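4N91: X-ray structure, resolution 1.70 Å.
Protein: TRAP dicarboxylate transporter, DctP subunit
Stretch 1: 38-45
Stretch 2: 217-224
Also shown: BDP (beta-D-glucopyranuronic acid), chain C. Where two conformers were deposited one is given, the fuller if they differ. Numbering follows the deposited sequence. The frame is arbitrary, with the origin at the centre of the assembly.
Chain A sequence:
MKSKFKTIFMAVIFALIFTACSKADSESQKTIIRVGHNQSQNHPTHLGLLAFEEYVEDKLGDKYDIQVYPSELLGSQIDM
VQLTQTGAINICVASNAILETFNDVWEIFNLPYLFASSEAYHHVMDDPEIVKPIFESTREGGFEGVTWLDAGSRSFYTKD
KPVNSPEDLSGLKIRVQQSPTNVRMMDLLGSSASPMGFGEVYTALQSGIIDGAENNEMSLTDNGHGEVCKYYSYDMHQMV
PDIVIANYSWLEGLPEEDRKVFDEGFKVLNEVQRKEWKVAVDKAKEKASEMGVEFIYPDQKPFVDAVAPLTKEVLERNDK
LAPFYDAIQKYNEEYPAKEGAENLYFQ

Stretch 1 38-45: NQSQNHPT
Stretch 2 (217-224) EMSLTDNG

Stretch 1 runs as loop from Asn 38, makes a type I turn from Ser 40 to His 43, closed by His 43 N to Ser 40 O at 3.2 Å, and enters a helix at Pro 44. His 43 caps that helix: His 43 ND1 accepts from Thr 45 N at 3.0 Å. Stretch 2 holds a weakly bonded helix, about Met 218 to Thr 221, then loop or turn. The two together bury 256 Å².

Glu 217 is out of reach. The CA-to-CB bond of Met 218, a selenomethionine, points toward stretch 1, and chi1, chi2 and chi3 are all m. This brings Met 218 CE to 3.6 Å from Pro 44 CD and 3.7 Å from His 43 CD2. The proline contact is apolar and buried, and suits a flexible methyl-ended side chain. Ser 219 to Thr 221 make no contact.

Asp 222, phi/psi -62/-35, is central. Asp 222 N donates to Met 218 O at 2.9 Å, and Asp 222 CA lies 7.2 Å from Ser 40 CA, the closest register. The CA-to-CB bond of Asp 222 points toward stretch 1, with chi1 -150° (t) and chi2 40°. Asp 222 OD2 accepts from Ser 40 OG at 2.7 Å, with Ser 40 chi1 p. Ser 40 OG accepts from Asn 42 N at 3.1 Å, so one hydroxyl ties turn to carboxylate. Asp 222 OD2 lies at the edge of the His 43 ring, 3.7 Å from His 43 CB; the His 43 chi1 is t.

Water 1 donates to Asp 222 OD2 (2.6 Å) and Gln 39 OE1 (2.7 Å) and accepts from Ser 40 N (2.9 Å). Water 2 donates to Asp 222 OD1 (2.7 Å) and accepts from Asn 42 ND2 (2.8 Å).

Asn 223, chi1 m, packs near Gln 39. Gly 224 leaves the helix with phi/psi 76/10, a phi that favours glycine.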

# COMPACT_ATOMS: atom_id res chain seq x y z
N ASN A 38 4.79 -9.34 -1.61
CA ASN A 38 4.81 -9.91 -0.28
C ASN A 38 3.52 -10.59 0.16
O ASN A 38 3.35 -10.92 1.33
CB ASN A 38 5.21 -8.85 0.75
CG ASN A 38 4.14 -7.79 0.98
OD1 ASN A 38 3.10 -7.78 0.33
ND2 ASN A 38 4.41 -6.90 1.92
N GLN A 39 2.59 -10.76 -0.77
CA GLN A 39 1.25 -11.31 -0.49
C GLN A 39 1.17 -12.79 -0.81
O GLN A 39 2.00 -13.35 -1.52
CB GLN A 39 0.18 -10.57 -1.29
CG GLN A 39 0.21 -9.04 -1.12
CD GLN A 39 -0.35 -8.56 0.20
OE1 GLN A 39 -0.63 -9.32 1.14
NE2 GLN A 39 -0.52 -7.25 0.28
N SER A 40 0.12 -13.42 -0.30
CA SER A 40 -0.12 -14.80 -0.63
C SER A 40 -0.51 -14.98 -2.09
O SER A 40 -0.90 -14.02 -2.80
CB SER A 40 -1.23 -15.35 0.25
OG SER A 40 -2.50 -15.02 -0.26
N GLN A 41 -0.48 -16.23 -2.53
CA GLN A 41 -0.91 -16.58 -3.88
C GLN A 41 -2.41 -16.40 -4.13
O GLN A 41 -2.83 -16.40 -5.28
CB GLN A 41 -0.49 -18.01 -4.19
CG GLN A 41 1.01 -18.14 -4.36
CD GLN A 41 1.42 -19.56 -4.67
OE1 GLN A 41 1.15 -20.07 -5.76
NE2 GLN A 41 2.04 -20.21 -3.70
N ASN A 42 -3.20 -16.23 -3.08
CA ASN A 42 -4.64 -15.99 -3.23
C ASN A 42 -5.00 -14.51 -3.32
O ASN A 42 -6.13 -14.15 -3.62
CB ASN A 42 -5.38 -16.60 -2.06
CG ASN A 42 -5.30 -18.12 -2.06
OD1 ASN A 42 -5.48 -18.76 -3.09
ND2 ASN A 42 -5.02 -18.69 -0.91
N HIS A 43 -4.03 -13.65 -3.02
CA HIS A 43 -4.31 -12.23 -2.88
C HIS A 43 -4.49 -11.59 -4.27
O HIS A 43 -3.84 -11.98 -5.22
CB HIS A 43 -3.11 -11.62 -2.13
CG HIS A 43 -3.29 -10.19 -1.73
ND1 HIS A 43 -3.15 -9.16 -2.63
CD2 HIS A 43 -3.55 -9.62 -0.54
CE1 HIS A 43 -3.34 -8.01 -2.01
NE2 HIS A 43 -3.57 -8.27 -0.73
N PRO A 44 -5.36 -10.57 -4.39
CA PRO A 44 -5.55 -9.82 -5.65
C PRO A 44 -4.27 -9.43 -6.38
O PRO A 44 -4.21 -9.42 -7.60
CB PRO A 44 -6.30 -8.58 -5.18
CG PRO A 44 -7.16 -9.12 -4.08
CD PRO A 44 -6.22 -10.03 -3.32
N THR A 45 -3.26 -9.00 -5.64
CA THR A 45 -1.98 -8.65 -6.25
C THR A 45 -1.31 -9.79 -6.96
O THR A 45 -0.76 -9.61 -8.05
CB THR A 45 -1.08 -8.02 -5.16
OG1 THR A 45 -1.68 -6.79 -4.77
CG2 THR A 45 0.34 -7.79 -5.67
N GLU A 217 -8.80 -5.08 5.70
CA GLU A 217 -9.38 -6.29 6.24
C GLU A 217 -8.68 -7.59 5.82
O GLU A 217 -8.80 -8.59 6.52
CB GLU A 217 -10.85 -6.38 5.90
CG GLU A 217 -11.65 -5.17 6.37
CD GLU A 217 -11.80 -4.05 5.33
OE1 GLU A 217 -10.88 -3.81 4.52
OE2 GLU A 217 -12.89 -3.41 5.34
N MSE A 218 -7.96 -7.55 4.71
CA MSE A 218 -7.30 -8.74 4.20
C MSE A 218 -6.18 -9.21 5.13
O MSE A 218 -5.84 -10.39 5.16
CB MSE A 218 -6.78 -8.50 2.78
CG MSE A 218 -7.84 -8.67 1.72
SE MSE A 218 -8.11 -10.55 1.48
CE MSE A 218 -6.86 -11.07 0.09
N SER A 219 -5.62 -8.29 5.91
CA SER A 219 -4.62 -8.66 6.91
C SER A 219 -5.20 -9.63 7.92
O SER A 219 -4.47 -10.45 8.46
CB SER A 219 -4.11 -7.43 7.68
OG SER A 219 -3.17 -6.71 6.89
N LEU A 220 -6.47 -9.48 8.25
CA LEU A 220 -7.08 -10.29 9.29
C LEU A 220 -7.17 -11.75 8.87
O LEU A 220 -7.06 -12.64 9.69
CB LEU A 220 -8.50 -9.82 9.59
CG LEU A 220 -8.64 -8.39 10.13
CD1 LEU A 220 -10.10 -7.97 10.20
CD2 LEU A 220 -8.00 -8.32 11.51
N THR A 221 -7.41 -11.97 7.58
CA THR A 221 -7.79 -13.29 7.09
C THR A 221 -6.63 -13.90 6.32
O THR A 221 -6.08 -14.93 6.74
CB THR A 221 -9.08 -13.20 6.24
OG1 THR A 221 -8.90 -12.23 5.19
CG2 THR A 221 -10.27 -12.81 7.12
N ASP A 222 -6.20 -13.24 5.25
CA ASP A 222 -5.14 -13.76 4.41
C ASP A 222 -3.84 -13.92 5.19
O ASP A 222 -3.06 -14.87 4.97
CB ASP A 222 -4.94 -12.85 3.20
CG ASP A 222 -4.46 -13.61 1.99
OD1 ASP A 222 -4.96 -14.75 1.76
OD2 ASP A 222 -3.59 -13.09 1.27
N ASN A 223 -3.58 -13.00 6.13
CA ASN A 223 -2.35 -13.01 6.90
C ASN A 223 -2.56 -13.47 8.34
O ASN A 223 -1.62 -13.52 9.12
CB ASN A 223 -1.68 -11.65 6.86
CG ASN A 223 -1.57 -11.13 5.44
OD1 ASN A 223 -2.45 -10.43 4.95
ND2 ASN A 223 -0.55 -11.59 4.73
N GLY A 224 -3.81 -13.82 8.67
CA GLY A 224 -4.13 -14.44 9.93
C GLY A 224 -4.17 -13.53 11.15
O GLY A 224 -4.27 -14.02 12.28
C1 BDP C . -0.93 -4.12 2.85
C2 BDP C . -0.26 -3.63 1.65
C3 BDP C . 1.14 -4.16 1.58
C4 BDP C . 1.90 -3.76 2.73
C5 BDP C . 1.19 -4.19 3.96
C6 BDP C . 1.88 -3.66 5.24
O2 BDP C . -0.97 -4.38 0.58
O3 BDP C . 1.79 -3.70 0.35
O4 BDP C . 3.16 -4.19 2.73
O5 BDP C . -0.18 -3.67 3.98
O6A BDP C . 3.09 -3.95 5.36
O1 BDP C . -2.16 -3.35 2.98
O6B BDP C . 1.17 -3.18 6.15
O HOH W 1 -1.38 -11.87 1.68
O HOH W 2 -4.13 -17.25 1.31